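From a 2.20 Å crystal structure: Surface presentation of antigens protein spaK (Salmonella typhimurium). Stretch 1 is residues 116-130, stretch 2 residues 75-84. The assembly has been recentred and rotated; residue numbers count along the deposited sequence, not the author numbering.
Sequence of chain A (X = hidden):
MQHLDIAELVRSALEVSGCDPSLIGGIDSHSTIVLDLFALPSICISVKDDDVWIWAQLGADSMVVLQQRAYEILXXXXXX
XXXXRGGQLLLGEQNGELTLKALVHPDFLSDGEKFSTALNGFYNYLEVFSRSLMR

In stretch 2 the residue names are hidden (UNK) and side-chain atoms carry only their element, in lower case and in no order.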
# COMPACT_ATOMS: atom_id res chain seq x y z
N SER A 116 6.50 -19.72 24.98
CA SER A 116 5.45 -20.59 24.45
C SER A 116 4.19 -19.81 24.15
O SER A 116 3.55 -20.04 23.16
CB SER A 116 5.14 -21.73 25.42
OG SER A 116 4.31 -22.73 24.83
N THR A 117 3.84 -18.86 25.02
CA THR A 117 2.69 -17.98 24.77
C THR A 117 2.87 -17.20 23.47
O THR A 117 1.93 -17.09 22.66
CB THR A 117 2.47 -17.02 25.95
OG1 THR A 117 2.07 -17.79 27.11
CG2 THR A 117 1.43 -15.95 25.64
N ALA A 118 4.08 -16.66 23.27
CA ALA A 118 4.39 -15.95 22.04
C ALA A 118 4.34 -16.87 20.82
O ALA A 118 3.80 -16.48 19.79
CB ALA A 118 5.78 -15.29 22.14
N LEU A 119 4.93 -18.07 20.90
CA LEU A 119 4.95 -18.96 19.74
C LEU A 119 3.57 -19.48 19.35
O LEU A 119 3.25 -19.60 18.17
CB LEU A 119 5.86 -20.18 19.96
CG LEU A 119 7.38 -20.01 19.88
CD1 LEU A 119 8.09 -21.37 20.22
CD2 LEU A 119 7.79 -19.53 18.53
N ASN A 120 2.76 -19.85 20.35
CA ASN A 120 1.42 -20.36 20.09
C ASN A 120 0.51 -19.24 19.60
O ASN A 120 -0.35 -19.46 18.74
CB ASN A 120 0.86 -21.01 21.35
CG ASN A 120 1.47 -22.38 21.60
OD1 ASN A 120 1.19 -23.34 20.88
ND2 ASN A 120 2.32 -22.47 22.61
N GLY A 121 0.71 -18.04 20.14
CA GLY A 121 -0.02 -16.87 19.69
C GLY A 121 0.32 -16.55 18.24
O GLY A 121 -0.57 -16.27 17.43
N PHE A 122 1.59 -16.60 17.90
CA PHE A 122 2.03 -16.43 16.53
C PHE A 122 1.41 -17.48 15.62
O PHE A 122 0.93 -17.16 14.56
CB PHE A 122 3.55 -16.44 16.37
CG PHE A 122 4.00 -15.98 15.01
CD1 PHE A 122 4.30 -14.65 14.77
CD2 PHE A 122 4.09 -16.87 13.95
CE1 PHE A 122 4.68 -14.21 13.50
CE2 PHE A 122 4.48 -16.45 12.69
CZ PHE A 122 4.77 -15.11 12.47
N TYR A 123 1.42 -18.73 16.05
CA TYR A 123 0.72 -19.78 15.30
C TYR A 123 -0.74 -19.41 14.97
O TYR A 123 -1.20 -19.58 13.83
CB TYR A 123 0.78 -21.11 16.08
CG TYR A 123 0.17 -22.28 15.36
CD1 TYR A 123 0.92 -23.07 14.49
CD2 TYR A 123 -1.17 -22.59 15.52
CE1 TYR A 123 0.36 -24.13 13.81
CE2 TYR A 123 -1.76 -23.68 14.83
CZ TYR A 123 -0.98 -24.44 13.98
OH TYR A 123 -1.54 -25.52 13.31
N ASN A 124 -1.48 -18.98 15.99
CA ASN A 124 -2.85 -18.57 15.81
C ASN A 124 -2.97 -17.48 14.72
O ASN A 124 -3.81 -17.57 13.80
CB ASN A 124 -3.40 -17.97 17.11
CG ASN A 124 -3.83 -18.98 18.12
OD1 ASN A 124 -3.99 -20.16 17.84
ND2 ASN A 124 -4.05 -18.51 19.34
N TYR A 125 -2.14 -16.45 14.81
CA TYR A 125 -2.19 -15.39 13.79
C TYR A 125 -1.73 -15.86 12.44
O TYR A 125 -2.25 -15.41 11.43
CB TYR A 125 -1.37 -14.18 14.20
CG TYR A 125 -1.91 -13.43 15.37
CD1 TYR A 125 -3.06 -12.64 15.27
CD2 TYR A 125 -1.25 -13.48 16.57
CE1 TYR A 125 -3.51 -11.91 16.40
CE2 TYR A 125 -1.70 -12.79 17.67
CZ TYR A 125 -2.81 -12.04 17.60
OH TYR A 125 -3.15 -11.39 18.78
N LEU A 126 -0.75 -16.73 12.40
CA LEU A 126 -0.35 -17.31 11.13
C LEU A 126 -1.53 -17.99 10.42
O LEU A 126 -1.69 -17.83 9.23
CB LEU A 126 0.83 -18.28 11.29
CG LEU A 126 1.24 -19.00 9.99
CD1 LEU A 126 1.77 -18.00 8.95
CD2 LEU A 126 2.29 -20.03 10.24
N GLU A 127 -2.32 -18.78 11.14
CA GLU A 127 -3.52 -19.39 10.58
C GLU A 127 -4.45 -18.35 9.99
O GLU A 127 -4.91 -18.48 8.87
CB GLU A 127 -4.30 -20.20 11.63
CG GLU A 127 -4.08 -21.63 11.51
CD GLU A 127 -4.85 -22.48 12.54
OE1 GLU A 127 -5.51 -23.43 12.09
OE2 GLU A 127 -4.78 -22.19 13.75
N VAL A 128 -4.72 -17.33 10.78
CA VAL A 128 -5.66 -16.30 10.38
C VAL A 128 -5.17 -15.47 9.20
O VAL A 128 -5.91 -15.25 8.23
CB VAL A 128 -6.02 -15.46 11.66
CG1 VAL A 128 -6.51 -14.15 11.34
CG2 VAL A 128 -7.05 -16.26 12.49
N PHE A 129 -3.94 -14.99 9.26
CA PHE A 129 -3.40 -14.19 8.15
C PHE A 129 -3.29 -15.04 6.88
O PHE A 129 -3.66 -14.59 5.82
CB PHE A 129 -2.03 -13.59 8.49
CG PHE A 129 -2.09 -12.31 9.28
CD1 PHE A 129 -2.01 -11.10 8.65
CD2 PHE A 129 -2.18 -12.33 10.66
CE1 PHE A 129 -2.07 -9.89 9.37
CE2 PHE A 129 -2.23 -11.16 11.40
CZ PHE A 129 -2.19 -9.94 10.76
N SER A 130 -2.78 -16.26 6.98
CA SER A 130 -2.62 -17.09 5.78
C SER A 130 -3.99 -17.39 5.11
O SER A 130 -4.13 -17.33 3.89
CB SER A 130 -1.79 -18.36 6.07
OG SER A 130 -2.52 -19.30 6.81
N UNK A 75 -7.32 -4.59 9.40
CA UNK A 75 -8.16 -4.78 10.59
C UNK A 75 -7.56 -5.80 11.52
O UNK A 75 -7.55 -5.61 12.74
c UNK A 75 -10.78 -2.58 10.49
c UNK A 75 -9.54 -5.33 10.23
c UNK A 75 -10.33 -4.58 9.21
s UNK A 75 -11.83 -3.92 9.94
N UNK A 76 -7.11 -6.91 10.94
CA UNK A 76 -6.44 -7.94 11.71
C UNK A 76 -5.19 -7.40 12.44
O UNK A 76 -5.00 -7.64 13.63
o UNK A 76 -7.22 -9.55 10.02
c UNK A 76 -6.09 -9.17 10.83
c UNK A 76 -5.71 -10.35 11.70
N UNK A 77 -4.32 -6.70 11.73
CA UNK A 77 -3.16 -6.04 12.32
C UNK A 77 -3.58 -5.11 13.49
O UNK A 77 -3.02 -5.17 14.62
c UNK A 77 -0.46 -6.97 10.97
c UNK A 77 -1.38 -4.27 11.81
c UNK A 77 -2.36 -5.24 11.22
c UNK A 77 -1.58 -6.20 10.28
N UNK A 78 -4.60 -4.30 13.24
CA UNK A 78 -5.02 -3.30 14.23
C UNK A 78 -5.64 -3.88 15.49
O UNK A 78 -5.69 -3.18 16.52
s UNK A 78 -6.23 -0.23 11.81
c UNK A 78 -5.20 -1.46 12.61
c UNK A 78 -6.55 0.87 13.19
c UNK A 78 -5.94 -2.27 13.61
N UNK A 79 -6.06 -5.15 15.44
CA UNK A 79 -6.58 -5.80 16.62
C UNK A 79 -5.48 -6.06 17.68
O UNK A 79 -5.77 -6.21 18.87
o UNK A 79 -8.73 -9.38 15.34
c UNK A 79 -6.67 -8.31 16.06
o UNK A 79 -7.20 -10.64 16.42
c UNK A 79 -7.41 -7.04 16.26
c UNK A 79 -7.61 -9.55 15.93
N UNK A 80 -4.22 -6.05 17.25
CA UNK A 80 -3.10 -6.03 18.18
C UNK A 80 -2.56 -7.40 18.53
O UNK A 80 -3.13 -8.44 18.18
N UNK A 81 -1.42 -7.38 19.20
CA UNK A 81 -0.67 -8.58 19.50
C UNK A 81 0.08 -8.32 20.81
O UNK A 81 1.02 -7.52 20.86
c UNK A 81 0.30 -8.89 18.38
s UNK A 81 1.33 -10.28 18.73
N UNK A 82 -0.35 -9.02 21.85
CA UNK A 82 0.12 -8.76 23.21
C UNK A 82 1.60 -9.11 23.45
O UNK A 82 2.16 -8.64 24.41
n UNK A 82 -2.67 -7.95 24.53
c UNK A 82 -0.72 -9.55 24.25
n UNK A 82 -4.39 -9.18 24.13
c UNK A 82 -3.28 -9.98 24.01
c UNK A 82 -2.19 -9.21 24.24
c UNK A 82 -3.99 -7.95 24.45
N UNK A 83 2.22 -9.92 22.58
CA UNK A 83 3.62 -10.36 22.80
C UNK A 83 4.65 -9.64 21.91
O UNK A 83 5.86 -9.91 21.99
c UNK A 83 3.72 -12.97 19.07
c UNK A 83 1.60 -13.48 20.01
c UNK A 83 2.45 -13.48 18.94
c UNK A 83 2.03 -12.99 21.24
c UNK A 83 3.31 -12.48 21.39
c UNK A 83 3.75 -11.91 22.71
c UNK A 83 4.15 -12.47 20.29
N UNK A 84 4.17 -8.72 21.10
CA UNK A 84 5.01 -7.95 20.20
C UNK A 84 5.33 -6.58 20.79
O UNK A 84 4.50 -5.95 21.47
c UNK A 84 4.33 -7.79 18.84

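Position 75 carries four side-chain atoms in an unbranched chain, two carbons, a sulfur and a terminal carbon. A thioether of this length is methionine, and Met75, on the last turns of a helix that begins earlier in the chain, stays out of reach of the 116-130 helix.

At position 76 one carbon bears an oxygen and a second carbon, the branched pattern of threonine. CB points toward stretch 1, and the methyl group makes the contact: CG2 of Thr76 lies 3.6 Å from CE2 of Phe129 and 3.9 Å from CG1 of Val128. The hydroxyl is hydrogen-bonded elsewhere in the structure.

Position 77 has four carbons, forked at the first, with one arm two carbons long; this is isoleucine. Although CB of Ile77 points away from the helix, the end of its longer arm comes back, placing CD1 3.4 Å from CZ of Phe129.

Position 78 again shows two carbons, a sulfur and a carbon without a branch. It is a second methionine, Met78, and it does not touch stretch 1.

Three carbons, the third carrying two oxygens, form the side chain at position 79, a carboxylate at the length of glutamate. The chain of Glu79 starts sideways, but its end comes nearer, so that OE2 lies 3.9 Å from CE1 of Tyr125, at the edge of the ring.

Position 80 has no side-chain atoms and is glycine. Its phi of 94° and psi of 170° take the backbone out of helical geometry, and a CB here would be jammed against the carbonyl oxygen of Glu79. The carbonyl O of Gly80 lies 3.0 Å from OH of Tyr125.

One carbon followed by a sulfur identifies position 81 as cysteine. SG of Cys81 sits 4.1 Å from CE2 of Tyr125 and approaches that ring obliquely.

At position 82 a carbon leads to a five-membered ring of three carbons and two nitrogens, an imidazole. His82 is exposed and makes no contact with the helix.

Position 83 has one carbon and a six-carbon ring without a hydroxyl, hence phenylalanine. Its CB points toward stretch 1, and chi1 is p (58°). The ring of Phe83 lies against the backbone of the helix: CA of Ala118 is 3.8 Å from its centroid, over the face, while CZ is 3.4 Å from N of Phe122 and CE2 is 3.8 Å from CA of Gly121.

Position 84 has a single side-chain carbon and is alanine. Ala84 closes the type I turn that starts at Cys81 and is out of reach of stretch 1.

The contact, which buries 498 Å² in all, is largely apolar. Phe83 can pack so closely because Gly121 lacks a side chain: an ideal CB there would fall 2.6 Å from CE2 of Phe83, a clash. Further along the helix, Tyr125 reaches the segment where the chain leaves the helix, at Gly80 and Cys81, and Phe129 packs against Thr76 and Ile77. Three aromatic rings thus join the two segments, one contributed by the loop and two by the helix.

Stretch 2 (75-84) MTIMEGCHFA
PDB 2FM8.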